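Local coordinates for protein mRNA export factor (Human herpesvirus 1, PDB 4YXP) that regulates viral gene expression as a multifunctional factor that inhibits host splicing and mediates nuclear export of intronless viral mRNAs, here represented by its folded, dimer-forming part, at residues A96-K100 against P138-I142; I188-V192 against G234-I238; I195-L199 against Y212-G216. All coordinates share one frame; numbering follows the deposited sequence.

Contact 1: A96-K100 against P138-I142; sequences ASTAK and PQDPI
Pro141 lays its ring against Ala96, Ala99 and the root of Lys100. The leading atom is Pro141 CG, which stands 3.8 Å from Ala96 O and 4.3 Å from each of Ala96 CB and Ala99 CB. Two alanines suit this face of helix 93-109: their short methyl groups let the compact ring come near the backbone, and the CA atoms of Lys100 and Pro141 are just 4.3 Å apart. Lys100 then runs alongside the incoming loop. With CG anti to the backbone N (chi1 -180°), its chain carries CD to 4.1 Å from Gln139 O. A bend at chi3 then lets Lys100 NZ donate a 3.2 Å hydrogen bond to Pro138 O. NZ sits above the carbonyl plane, 38° out of it.

Asp140 starts its side chain away from helix 93-109 and takes the N-cap place of helix 141-144. Its OD1 accepts from Ile142 N at 2.7 Å and also from Ile143 N, while Trp125 NE1 holds OD2. Pro141 fits the first turn of that helix, where its lack of an N-H costs no bond. Phe89 of helix 75-91 and, from the second subunit, Tyr268 also pack on Pro141, placing the contact beside the dimer interface. The chemistry implies a largely apolar join, a proline ring against two alanine methyls and a helix carbonyl, to which one lysine ammonium, probably charged, adds a single off-plane bond at the partly exposed border.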
loop_
_atom_site.group_PDB
_atom_site.type_symbol
_atom_site.label_atom_id
_atom_site.label_comp_id
_atom_site.label_asym_id
_atom_site.label_seq_id
_atom_site.Cartn_x
_atom_site.Cartn_y
_atom_site.Cartn_z
ATOM N N ALA B 96 -3.658 5.718 24.090
ATOM C CA ALA B 96 -4.226 4.827 23.081
ATOM C C ALA B 96 -4.340 5.509 21.721
ATOM O O ALA B 96 -4.110 4.877 20.692
ATOM C CB ALA B 96 -5.591 4.323 23.527
ATOM N N SER B 97 -4.703 6.788 21.713
ATOM C CA SER B 97 -4.834 7.528 20.460
ATOM C C SER B 97 -3.462 7.690 19.810
ATOM O O SER B 97 -3.315 7.541 18.595
ATOM C CB SER B 97 -5.481 8.898 20.693
ATOM O OG SER B 97 -4.572 9.807 21.288
ATOM N N THR B 98 -2.463 7.995 20.631
ATOM C CA THR B 98 -1.077 8.046 20.182
ATOM C C THR B 98 -0.665 6.709 19.564
ATOM O O THR B 98 -0.156 6.664 18.441
ATOM C CB THR B 98 -0.128 8.399 21.350
ATOM O OG1 THR B 98 -0.462 9.693 21.866
ATOM C CG2 THR B 98 1.321 8.405 20.900
ATOM N N ALA B 99 -0.894 5.622 20.297
ATOM C CA ALA B 99 -0.535 4.284 19.825
ATOM C C ALA B 99 -1.226 3.951 18.505
ATOM O O ALA B 99 -0.617 3.385 17.591
ATOM C CB ALA B 99 -0.886 3.245 20.874
ATOM N N LYS B 100 -2.502 4.304 18.416
ATOM C CA LYS B 100 -3.309 4.024 17.236
ATOM C C LYS B 100 -2.752 4.750 16.010
ATOM O O LYS B 100 -2.680 4.180 14.921
ATOM C CB LYS B 100 -4.763 4.430 17.503
ATOM C CG LYS B 100 -5.744 4.194 16.365
ATOM C CD LYS B 100 -7.177 4.368 16.861
ATOM C CE LYS B 100 -8.047 5.133 15.875
ATOM N NZ LYS B 100 -9.485 5.109 16.280
ATOM N N PRO B 138 -13.941 0.919 18.652
ATOM C CA PRO B 138 -13.158 1.546 17.576
ATOM C C PRO B 138 -11.903 2.281 18.048
ATOM O O PRO B 138 -10.980 2.452 17.252
ATOM C CB PRO B 138 -14.148 2.540 16.957
ATOM C CG PRO B 138 -15.485 2.021 17.310
ATOM C CD PRO B 138 -15.336 1.395 18.656
ATOM N N GLN B 139 -11.875 2.703 19.310
ATOM C CA GLN B 139 -10.767 3.494 19.852
ATOM C C GLN B 139 -9.605 2.588 20.253
ATOM O O GLN B 139 -8.491 3.049 20.499
ATOM C CB GLN B 139 -11.229 4.319 21.058
ATOM C CG GLN B 139 -12.469 5.177 20.807
ATOM C CD GLN B 139 -13.767 4.376 20.837
ATOM O OE1 GLN B 139 -13.810 3.256 21.355
ATOM N NE2 GLN B 139 -14.826 4.944 20.270
ATOM N N ASP B 140 -9.895 1.295 20.334
ATOM C CA ASP B 140 -8.896 0.258 20.546
ATOM C C ASP B 140 -7.830 0.352 19.442
ATOM O O ASP B 140 -8.178 0.377 18.268
ATOM C CB ASP B 140 -9.614 -1.100 20.554
ATOM C CG ASP B 140 -8.681 -2.281 20.682
ATOM O OD1 ASP B 140 -7.708 -2.377 19.905
ATOM O OD2 ASP B 140 -8.957 -3.138 21.550
ATOM N N PRO B 141 -6.533 0.433 19.805
ATOM C CA PRO B 141 -5.522 0.619 18.751
ATOM C C PRO B 141 -5.490 -0.476 17.683
ATOM O O PRO B 141 -5.189 -0.178 16.525
ATOM C CB PRO B 141 -4.202 0.633 19.531
ATOM C CG PRO B 141 -4.574 1.113 20.887
ATOM C CD PRO B 141 -5.939 0.544 21.150
ATOM N N ILE B 142 -5.789 -1.714 18.062
ATOM C CA ILE B 142 -5.732 -2.830 17.126
ATOM C C ILE B 142 -6.958 -2.801 16.213
ATOM O O ILE B 142 -6.833 -2.860 14.986
ATOM C CB ILE B 142 -5.608 -4.173 17.879
ATOM C CG1 ILE B 142 -4.262 -4.232 18.602
ATOM C CG2 ILE B 142 -5.747 -5.354 16.919
ATOM C CD1 ILE B 142 -4.065 -5.464 19.476
#

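Contact 2: I188-V192 against G234-I238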
loop_
_atom_site.group_PDB
_atom_site.type_symbol
_atom_site.label_atom_id
_atom_site.label_comp_id
_atom_site.label_asym_id
_atom_site.label_seq_id
_atom_site.Cartn_x
_atom_site.Cartn_y
_atom_site.Cartn_z
ATOM N N ILE B 188 -10.935 -18.041 1.324
ATOM C CA ILE B 188 -10.095 -17.289 2.249
ATOM C C ILE B 188 -9.918 -15.838 1.793
ATOM O O ILE B 188 -9.905 -14.920 2.618
ATOM C CB ILE B 188 -8.721 -17.977 2.436
ATOM C CG1 ILE B 188 -7.872 -17.219 3.462
ATOM C CG2 ILE B 188 -7.974 -18.085 1.109
ATOM C CD1 ILE B 188 -8.464 -17.191 4.858
ATOM N N ALA B 189 -9.775 -15.619 0.491
ATOM C CA ALA B 189 -9.564 -14.267 -0.010
ATOM C C ALA B 189 -10.778 -13.395 0.282
ATOM O O ALA B 189 -10.643 -12.296 0.821
ATOM C CB ALA B 189 -9.267 -14.282 -1.500
ATOM N N SER B 190 -11.963 -13.882 -0.070
ATOM C CA SER B 190 -13.181 -13.117 0.168
ATOM C C SER B 190 -13.448 -12.981 1.669
ATOM O O SER B 190 -13.982 -11.969 2.115
ATOM C CB SER B 190 -14.380 -13.760 -0.540
ATOM O OG SER B 190 -14.522 -15.128 -0.213
ATOM N N PHE B 191 -13.069 -13.989 2.448
ATOM C CA PHE B 191 -13.208 -13.898 3.905
ATOM C C PHE B 191 -12.398 -12.729 4.453
ATOM O O PHE B 191 -12.926 -11.863 5.158
ATOM C CB PHE B 191 -12.761 -15.191 4.595
ATOM C CG PHE B 191 -12.680 -15.069 6.094
ATOM C CD1 PHE B 191 -13.824 -15.160 6.871
ATOM C CD2 PHE B 191 -11.468 -14.842 6.721
ATOM C CE1 PHE B 191 -13.758 -15.035 8.249
ATOM C CE2 PHE B 191 -11.394 -14.715 8.101
ATOM C CZ PHE B 191 -12.539 -14.811 8.865
ATOM N N VAL B 192 -11.110 -12.712 4.132
ATOM C CA VAL B 192 -10.210 -11.697 4.656
ATOM C C VAL B 192 -10.688 -10.294 4.279
ATOM O O VAL B 192 -10.744 -9.400 5.118
ATOM C CB VAL B 192 -8.766 -11.939 4.164
ATOM C CG1 VAL B 192 -7.861 -10.756 4.504
ATOM C CG2 VAL B 192 -8.209 -13.214 4.782
ATOM N N GLY B 234 -3.552 -19.198 4.667
ATOM C CA GLY B 234 -4.517 -19.316 3.593
ATOM C C GLY B 234 -4.146 -18.545 2.342
ATOM O O GLY B 234 -4.287 -19.049 1.230
ATOM N N LEU B 235 -3.669 -17.319 2.516
ATOM C CA LEU B 235 -3.353 -16.470 1.376
ATOM C C LEU B 235 -2.029 -16.877 0.743
ATOM O O LEU B 235 -1.874 -16.799 -0.474
ATOM C CB LEU B 235 -3.327 -15.001 1.796
ATOM C CG LEU B 235 -4.705 -14.407 2.109
ATOM C CD1 LEU B 235 -4.573 -12.979 2.601
ATOM C CD2 LEU B 235 -5.636 -14.460 0.896
ATOM N N ILE B 236 -1.082 -17.333 1.553
ATOM C CA ILE B 236 0.144 -17.905 1.005
ATOM C C ILE B 236 -0.202 -19.128 0.155
ATOM O O ILE B 236 0.426 -19.371 -0.873
ATOM C CB ILE B 236 1.146 -18.268 2.116
ATOM C CG1 ILE B 236 1.703 -16.994 2.753
ATOM C CG2 ILE B 236 2.291 -19.125 1.558
ATOM C CD1 ILE B 236 2.559 -17.239 3.979
ATOM N N GLU B 237 -1.197 -19.900 0.587
ATOM C CA GLU B 237 -1.550 -21.127 -0.118
ATOM C C GLU B 237 -2.113 -20.845 -1.510
ATOM O O GLU B 237 -1.712 -21.488 -2.478
ATOM C CB GLU B 237 -2.563 -21.955 0.684
ATOM C CG GLU B 237 -2.959 -23.252 -0.023
ATOM C CD GLU B 237 -3.750 -24.200 0.860
ATOM O OE1 GLU B 237 -4.534 -23.725 1.707
ATOM O OE2 GLU B 237 -3.583 -25.429 0.701
ATOM N N ILE B 238 -3.037 -19.893 -1.621
ATOM C CA ILE B 238 -3.698 -19.665 -2.903
ATOM C C ILE B 238 -2.728 -19.007 -3.883
ATOM O O ILE B 238 -2.850 -19.190 -5.093
ATOM C CB ILE B 238 -4.993 -18.834 -2.747
ATOM C CG1 ILE B 238 -4.705 -17.422 -2.230
ATOM C CG2 ILE B 238 -5.968 -19.554 -1.831
ATOM C CD1 ILE B 238 -5.913 -16.502 -2.294
#
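Ile188 meets Gly234 without any flat side chain between them; the flat group is the Gly234-Leu235 peptide, with Ile188 CG1 and CG2 both over one face of it. Ile188 CG1 rests 4.0 Å from Gly234 CA, and Ile188 CG2 is 3.8 Å from Gly234 O. The first branch is carried there by a chi1 of -177°, which turns CG1 away from the backbone N and over toward the other helix. Gly234 suits the spot because, having no side chain, it allows the isoleucine to sit directly on the helix backbone.

The remaining contacts are apolar. Ile188 CG2 also meets Ile238 CG2 at 3.9 Å, the two side chains crossing at a slant. Ile238 places CG1 between its backbone N and carbonyl carbon (chi1 64°), and the CD1 beyond it reaches to 4.1 Å from Ala189 CB. Leu235 works as a fork: its CD2 lies 4.0 Å from Ala189 CA, and its CD1 is 4.2 Å from Val192 CG2. The small Ala189 thus accepts a branch of each neighbour, while isoleucine suits position 188 because its branching at CB sets CG1 and CG2 side by side against Gly234.

Around this pair, Tyr164 of helix 146-167 touches both Ala189 and Ile238, Leu116 of helix 112-132 backs Leu235, and Ile19 of the second subunit packs on Ile188. The side chain of Ile238 is about 5 Å from that of the zinc ligand His242. With segment axes 10.1 Å apart and an angle of 140° between their directions, this is a roughly antiparallel helix-helix packing, all of its touching residues buried, within the CHC2-type zinc finger region.

Contact 3: I195-L199 against Y212-G216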
loop_
_atom_site.group_PDB
_atom_site.type_symbol
_atom_site.label_atom_id
_atom_site.label_comp_id
_atom_site.label_asym_id
_atom_site.label_seq_id
_atom_site.Cartn_x
_atom_site.Cartn_y
_atom_site.Cartn_z
ATOM N N ILE B 195 -14.450 -9.356 5.713
ATOM C CA ILE B 195 -14.469 -9.166 7.163
ATOM C C ILE B 195 -13.730 -7.887 7.543
ATOM O O ILE B 195 -14.239 -7.080 8.320
ATOM C CB ILE B 195 -13.881 -10.390 7.892
ATOM C CG1 ILE B 195 -14.768 -11.618 7.671
ATOM C CG2 ILE B 195 -13.727 -10.113 9.389
ATOM C CD1 ILE B 195 -16.208 -11.466 8.170
ATOM N N LEU B 196 -12.533 -7.692 7.005
ATOM C CA LEU B 196 -11.774 -6.481 7.297
ATOM C C LEU B 196 -12.532 -5.235 6.832
ATOM O O LEU B 196 -12.516 -4.209 7.510
ATOM C CB LEU B 196 -10.391 -6.528 6.643
ATOM C CG LEU B 196 -9.382 -7.546 7.181
ATOM C CD1 LEU B 196 -8.040 -7.352 6.494
ATOM C CD2 LEU B 196 -9.221 -7.451 8.695
ATOM N N ALA B 197 -13.193 -5.319 5.680
ATOM C CA ALA B 197 -13.946 -4.180 5.161
ATOM C C ALA B 197 -15.128 -3.853 6.070
ATOM O O ALA B 197 -15.420 -2.684 6.324
ATOM C CB ALA B 197 -14.428 -4.452 3.746
ATOM N N ARG B 198 -15.810 -4.889 6.549
ATOM C CA ARG B 198 -16.941 -4.700 7.450
ATOM C C ARG B 198 -16.470 -4.059 8.749
ATOM O O ARG B 198 -17.060 -3.091 9.217
ATOM C CB ARG B 198 -17.639 -6.032 7.738
ATOM C CG ARG B 198 -18.499 -6.536 6.590
ATOM C CD ARG B 198 -18.941 -7.981 6.799
ATOM N NE ARG B 198 -19.801 -8.163 7.968
ATOM C CZ ARG B 198 -21.128 -8.061 7.959
ATOM N NH1 ARG B 198 -21.777 -7.757 6.842
ATOM N NH2 ARG B 198 -21.816 -8.259 9.078
ATOM N N LEU B 199 -15.401 -4.598 9.322
ATOM C CA LEU B 199 -14.871 -4.080 10.576
ATOM C C LEU B 199 -14.398 -2.634 10.398
ATOM O O LEU B 199 -14.710 -1.771 11.213
ATOM C CB LEU B 199 -13.731 -4.967 11.082
ATOM C CG LEU B 199 -13.162 -4.654 12.467
ATOM C CD1 LEU B 199 -14.249 -4.699 13.537
ATOM C CD2 LEU B 199 -12.048 -5.629 12.812
ATOM N N TYR B 212 -20.852 -7.968 17.268
ATOM C CA TYR B 212 -20.125 -9.189 16.922
ATOM C C TYR B 212 -20.541 -9.703 15.542
ATOM O O TYR B 212 -19.775 -10.398 14.875
ATOM C CB TYR B 212 -20.361 -10.290 17.963
ATOM C CG TYR B 212 -19.664 -10.105 19.302
ATOM C CD1 TYR B 212 -18.880 -8.990 19.571
ATOM C CD2 TYR B 212 -19.789 -11.069 20.294
ATOM C CE1 TYR B 212 -18.245 -8.841 20.802
ATOM C CE2 TYR B 212 -19.162 -10.930 21.518
ATOM C CZ TYR B 212 -18.392 -9.817 21.769
ATOM O OH TYR B 212 -17.770 -9.692 22.992
ATOM N N ALA B 213 -21.757 -9.367 15.122
ATOM C CA ALA B 213 -22.266 -9.788 13.818
ATOM C C ALA B 213 -21.404 -9.231 12.687
ATOM O O ALA B 213 -21.370 -9.787 11.587
ATOM C CB ALA B 213 -23.716 -9.348 13.648
ATOM N N THR B 214 -20.712 -8.130 12.965
ATOM C CA THR B 214 -19.782 -7.540 12.012
ATOM C C THR B 214 -18.742 -8.571 11.571
ATOM O O THR B 214 -18.332 -8.593 10.411
ATOM C CB THR B 214 -19.064 -6.316 12.617
ATOM O OG1 THR B 214 -20.035 -5.366 13.080
ATOM C CG2 THR B 214 -18.156 -5.648 11.586
ATOM N N LEU B 215 -18.325 -9.423 12.504
ATOM C CA LEU B 215 -17.331 -10.456 12.227
ATOM C C LEU B 215 -17.973 -11.800 11.883
ATOM O O LEU B 215 -17.291 -12.826 11.840
ATOM C CB LEU B 215 -16.395 -10.637 13.429
ATOM C CG LEU B 215 -15.387 -9.533 13.786
ATOM C CD1 LEU B 215 -14.589 -9.079 12.568
ATOM C CD2 LEU B 215 -16.070 -8.350 14.449
ATOM N N GLY B 216 -19.281 -11.799 11.647
ATOM C CA GLY B 216 -19.984 -13.015 11.274
ATOM C C GLY B 216 -20.318 -13.914 12.446
ATOM O O GLY B 216 -20.565 -15.107 12.272
#
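Arg198 reaches from helix 188-204 to the carbonyls of Ala213 and Thr214 in a 3-10 turn, docking the turn onto the helix within the CHC2-type zinc finger region. Two nitrogens on one edge of the guanidinium do the work. NE gives Thr214 O a 2.9 Å hydrogen bond that is nearly straight (171°), with the oxygen almost in the guanidinium plane; NH2 gives Ala213 O a more bent one of 3.0 Å. A bend at chi3 (64°) turns the head group toward both carbonyls. Arginine suits the place because its NE and NH2 can serve neighbouring acceptors together, which would hold the flat group against rotation.

Beside this polar grip lies van der Waals packing. Thr214 CG2 presses on the helix backbone, 3.7 Å from Arg198 O, and the branched threonine thereby offers a methyl to the helix while its OG1 bonds to Asp211 O. Leu215 makes the apolar contacts, splitting its two methyls between Ile195 and Leu199. Its CD1 is tightly packed, 3.5 Å from Ile195 CG2, the side chains crossing at about a right angle, and its CD2 lies 4.2 Å from Leu199 CD1.

A second shell positions these groups. Arg198 NH1 bonds to Arg180 O, fixing the far side of the guanidinium, and has a weak, long ion pair with Asp6 of the second subunit. Leu123 and Cys126 of helix 112-132 pack on Ile195 and Leu199 respectively. The turn leaves through Gly216, whose positive phi (80°) is easily adopted by glycine, and Gly216 N donates to Ala213 O at 2.9 Å, from the face of that carbonyl opposite to Arg198 NH2.

In the fold
From the N terminus, contact 1 first joins helix 93-109 to the start of helix 141-144, closing a mostly helical loop that includes helix 112-132. The chain then runs through helix 146-167 before helix 188-204 opens contact 2, which closes when helix 230-241 returns. Contact 3 begins farther along helix 188-204 and ties it to the loop that follows, before helix 230-241, so contacts 2 and 3 nest and no loops cross. The centres of contacts 1 and 2 lie 27 Å apart on opposite sides of the chain's centre. Helix 112-132 packs beside contacts 2 and 3. All three touch the second subunit of the intertwined dimer, contact 3 through a weak, long ion pair.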